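Local coordinates for GDP-6-deoxy-D-mannose reductase (Pseudomonas aeruginosa, PDB 6X3B), which probably reduces GDP-4-dehydro-6-deoxy-D-mannose to GDP-rhamnose with bound NADPH, a step toward the O-antigen of lipopolysaccharide, at residues A[120-125]-A[153-158]. Sequence-based numbering, arbitrary orientation.
With NDP (NADPH dihydro-nicotinamide-adenine-dinucleotide phosphate), chain E.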
# COMPACT_ATOMS: atom_id res chain seq x y z
N PHE A 120 -1.24 7.58 -17.03
CA PHE A 120 -0.11 7.39 -16.13
C PHE A 120 0.05 5.90 -15.89
O PHE A 120 -0.79 5.30 -15.22
CB PHE A 120 -0.32 8.13 -14.81
CG PHE A 120 0.92 8.20 -13.96
CD1 PHE A 120 1.28 7.14 -13.14
CD2 PHE A 120 1.72 9.34 -13.97
CE1 PHE A 120 2.43 7.20 -12.34
CE2 PHE A 120 2.88 9.42 -13.17
CZ PHE A 120 3.24 8.36 -12.37
N LEU A 121 1.12 5.31 -16.41
CA LEU A 121 1.38 3.89 -16.19
C LEU A 121 2.46 3.77 -15.11
O LEU A 121 3.63 4.13 -15.33
CB LEU A 121 1.80 3.21 -17.49
CG LEU A 121 2.39 1.80 -17.34
CD1 LEU A 121 1.36 0.83 -16.71
CD2 LEU A 121 2.88 1.28 -18.69
N TYR A 122 2.07 3.27 -13.94
CA TYR A 122 2.98 3.07 -12.83
C TYR A 122 3.58 1.67 -12.95
O TYR A 122 2.85 0.70 -13.13
CB TYR A 122 2.28 3.22 -11.49
CG TYR A 122 3.23 2.91 -10.39
CD1 TYR A 122 4.29 3.76 -10.12
CD2 TYR A 122 3.14 1.71 -9.68
CE1 TYR A 122 5.22 3.47 -9.13
CE2 TYR A 122 4.06 1.40 -8.68
CZ TYR A 122 5.10 2.29 -8.43
OH TYR A 122 6.03 2.01 -7.45
N ILE A 123 4.91 1.58 -12.89
CA ILE A 123 5.59 0.31 -13.00
C ILE A 123 5.87 -0.19 -11.59
O ILE A 123 6.73 0.36 -10.88
CB ILE A 123 6.87 0.41 -13.85
CG1 ILE A 123 6.55 0.84 -15.30
CG2 ILE A 123 7.60 -0.95 -13.89
CD1 ILE A 123 5.28 0.15 -15.92
N SER A 124 5.14 -1.23 -11.19
CA SER A 124 5.30 -1.86 -9.88
C SER A 124 6.24 -3.06 -10.02
O SER A 124 7.27 -2.96 -10.69
CB SER A 124 3.92 -2.26 -9.33
OG SER A 124 3.99 -2.80 -8.02
N SER A 125 5.91 -4.18 -9.39
CA SER A 125 6.75 -5.37 -9.44
C SER A 125 5.94 -6.58 -9.01
O SER A 125 5.12 -6.48 -8.10
CB SER A 125 7.97 -5.24 -8.52
OG SER A 125 8.61 -6.50 -8.39
N VAL A 153 7.01 -3.35 -0.28
CA VAL A 153 6.06 -2.49 0.44
C VAL A 153 5.89 -1.16 -0.30
O VAL A 153 4.77 -0.71 -0.56
CB VAL A 153 6.54 -2.27 1.88
CG1 VAL A 153 5.75 -1.14 2.56
CG2 VAL A 153 6.40 -3.57 2.71
N SER A 154 7.01 -0.53 -0.66
CA SER A 154 6.95 0.78 -1.32
C SER A 154 6.29 0.69 -2.69
O SER A 154 5.59 1.63 -3.09
CB SER A 154 8.36 1.38 -1.44
OG SER A 154 9.09 0.77 -2.50
N LYS A 155 6.45 -0.42 -3.41
CA LYS A 155 5.79 -0.56 -4.71
C LYS A 155 4.28 -0.68 -4.55
O LYS A 155 3.52 -0.03 -5.27
CB LYS A 155 6.33 -1.76 -5.48
CG LYS A 155 7.81 -1.75 -5.75
CD LYS A 155 8.23 -0.54 -6.61
CE LYS A 155 8.37 -0.94 -8.06
NZ LYS A 155 8.68 0.23 -8.91
N LEU A 156 3.82 -1.48 -3.59
CA LEU A 156 2.38 -1.62 -3.37
C LEU A 156 1.78 -0.31 -2.89
O LEU A 156 0.67 0.06 -3.30
CB LEU A 156 2.11 -2.74 -2.34
CG LEU A 156 0.67 -3.22 -2.16
CD1 LEU A 156 0.16 -3.75 -3.50
CD2 LEU A 156 0.58 -4.30 -1.07
N ALA A 157 2.49 0.40 -2.01
CA ALA A 157 2.00 1.69 -1.55
C ALA A 157 1.88 2.67 -2.73
O ALA A 157 0.90 3.41 -2.84
CB ALA A 157 2.92 2.24 -0.46
N ALA A 158 2.87 2.69 -3.62
CA ALA A 158 2.81 3.62 -4.74
C ALA A 158 1.71 3.23 -5.74
O ALA A 158 1.10 4.11 -6.35
CB ALA A 158 4.16 3.67 -5.44
PA NDP E . 17.29 0.96 -12.26
O1A NDP E . 17.65 0.96 -10.81
O2A NDP E . 18.23 0.32 -13.23
O5B NDP E . 16.99 2.46 -12.73
C5B NDP E . 16.37 3.38 -11.79
C4B NDP E . 16.20 4.72 -12.46
O4B NDP E . 15.56 5.64 -11.54
C3B NDP E . 17.50 5.41 -12.92
O3B NDP E . 17.33 6.02 -14.19
C2B NDP E . 17.74 6.43 -11.81
O2B NDP E . 18.46 7.55 -12.32
C1B NDP E . 16.31 6.83 -11.47
N9A NDP E . 16.16 7.40 -10.14
C8A NDP E . 16.45 6.80 -8.94
N7A NDP E . 16.22 7.57 -7.91
C5A NDP E . 15.75 8.75 -8.45
C6A NDP E . 15.33 9.96 -7.88
N6A NDP E . 15.33 10.15 -6.56
N1A NDP E . 14.92 10.95 -8.71
C2A NDP E . 14.93 10.72 -10.02
N3A NDP E . 15.31 9.62 -10.68
C4A NDP E . 15.71 8.66 -9.83
O3 NDP E . 15.85 0.29 -12.44
PN NDP E . 15.32 -0.77 -13.51
O1N NDP E . 15.38 -0.15 -14.87
O2N NDP E . 16.03 -2.07 -13.30
O5D NDP E . 13.79 -0.93 -13.07
C5D NDP E . 12.78 -0.12 -13.73
C4D NDP E . 11.47 -0.29 -13.01
O4D NDP E . 11.06 -1.69 -13.09
C3D NDP E . 11.47 0.07 -11.52
O3D NDP E . 10.26 0.71 -11.15
C2D NDP E . 11.63 -1.30 -10.86
O2D NDP E . 11.13 -1.34 -9.54
C1D NDP E . 10.83 -2.19 -11.80
N1N NDP E . 11.28 -3.62 -11.75
C2N NDP E . 12.47 -4.00 -12.31
C3N NDP E . 12.82 -5.32 -12.41
C7N NDP E . 14.22 -5.64 -12.79
O7N NDP E . 14.60 -6.81 -12.81
N7N NDP E . 15.03 -4.63 -13.09
C4N NDP E . 11.79 -6.35 -12.15
C5N NDP E . 10.57 -5.83 -11.50
C6N NDP E . 10.50 -4.57 -11.14
P2B NDP E . 19.90 7.70 -11.59
O1X NDP E . 20.55 8.92 -12.21
O2X NDP E . 19.64 7.89 -10.11
O3X NDP E . 20.67 6.43 -11.88
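The lysine of the YxxxK motif of extended short-chain dehydrogenases, Lys155, meets the C-terminal end of a central Rossmann-fold strand at the nicotinamide ribose of NADPH. Its NZ donates to Ile123 O at 2.8 Å, approaching with a C=O...N angle of 151° and a 15° tilt from the carbonyl plane. The same ammonium bonds both ribose hydroxyls, with NZ 2.8 Å from NDP O3D and 3.0 Å from NDP O2D; three oxygens thus grip the buried ammonium, and the strand carbonyl probably helps to hold it beside the sugar. Bends at chi2 and chi3 carry the chain across the end of the Tyr122 side chain, where Lys155 CD lies 3.5 Å from Tyr122 OH. With CG anti to the backbone N (chi1 176°), the Tyr122 ring extends from the strand to the helix, and Ala158 CB lies over one face of the ring at its phenol end, 3.4 Å from CZ. Ser124 OG rests 3.6 Å from Lys155 CB, and Ser125 sets its CB 3.7 Å from NDP C6N, against the nicotinamide ring. Both serine hydroxyls are hydrogen-bonded, that of Ser124 to Glu159, one turn beyond Lys155 on the helix, and that of Ser125 to Asp127 N. Tyr151, the motif tyrosine, also bonds the cofactor through its hydroxyl, consistent with the catalytic Tyr-Lys pair of its relatives. Residues 120-123 run nearly antiparallel to residues 153-158, and strand 119-123 lies between parallel strands 76-79 and 172-182; Phe120 packs on helix 93-114, while Ala157 of helix 150-169 meets Ala157 of the second subunit.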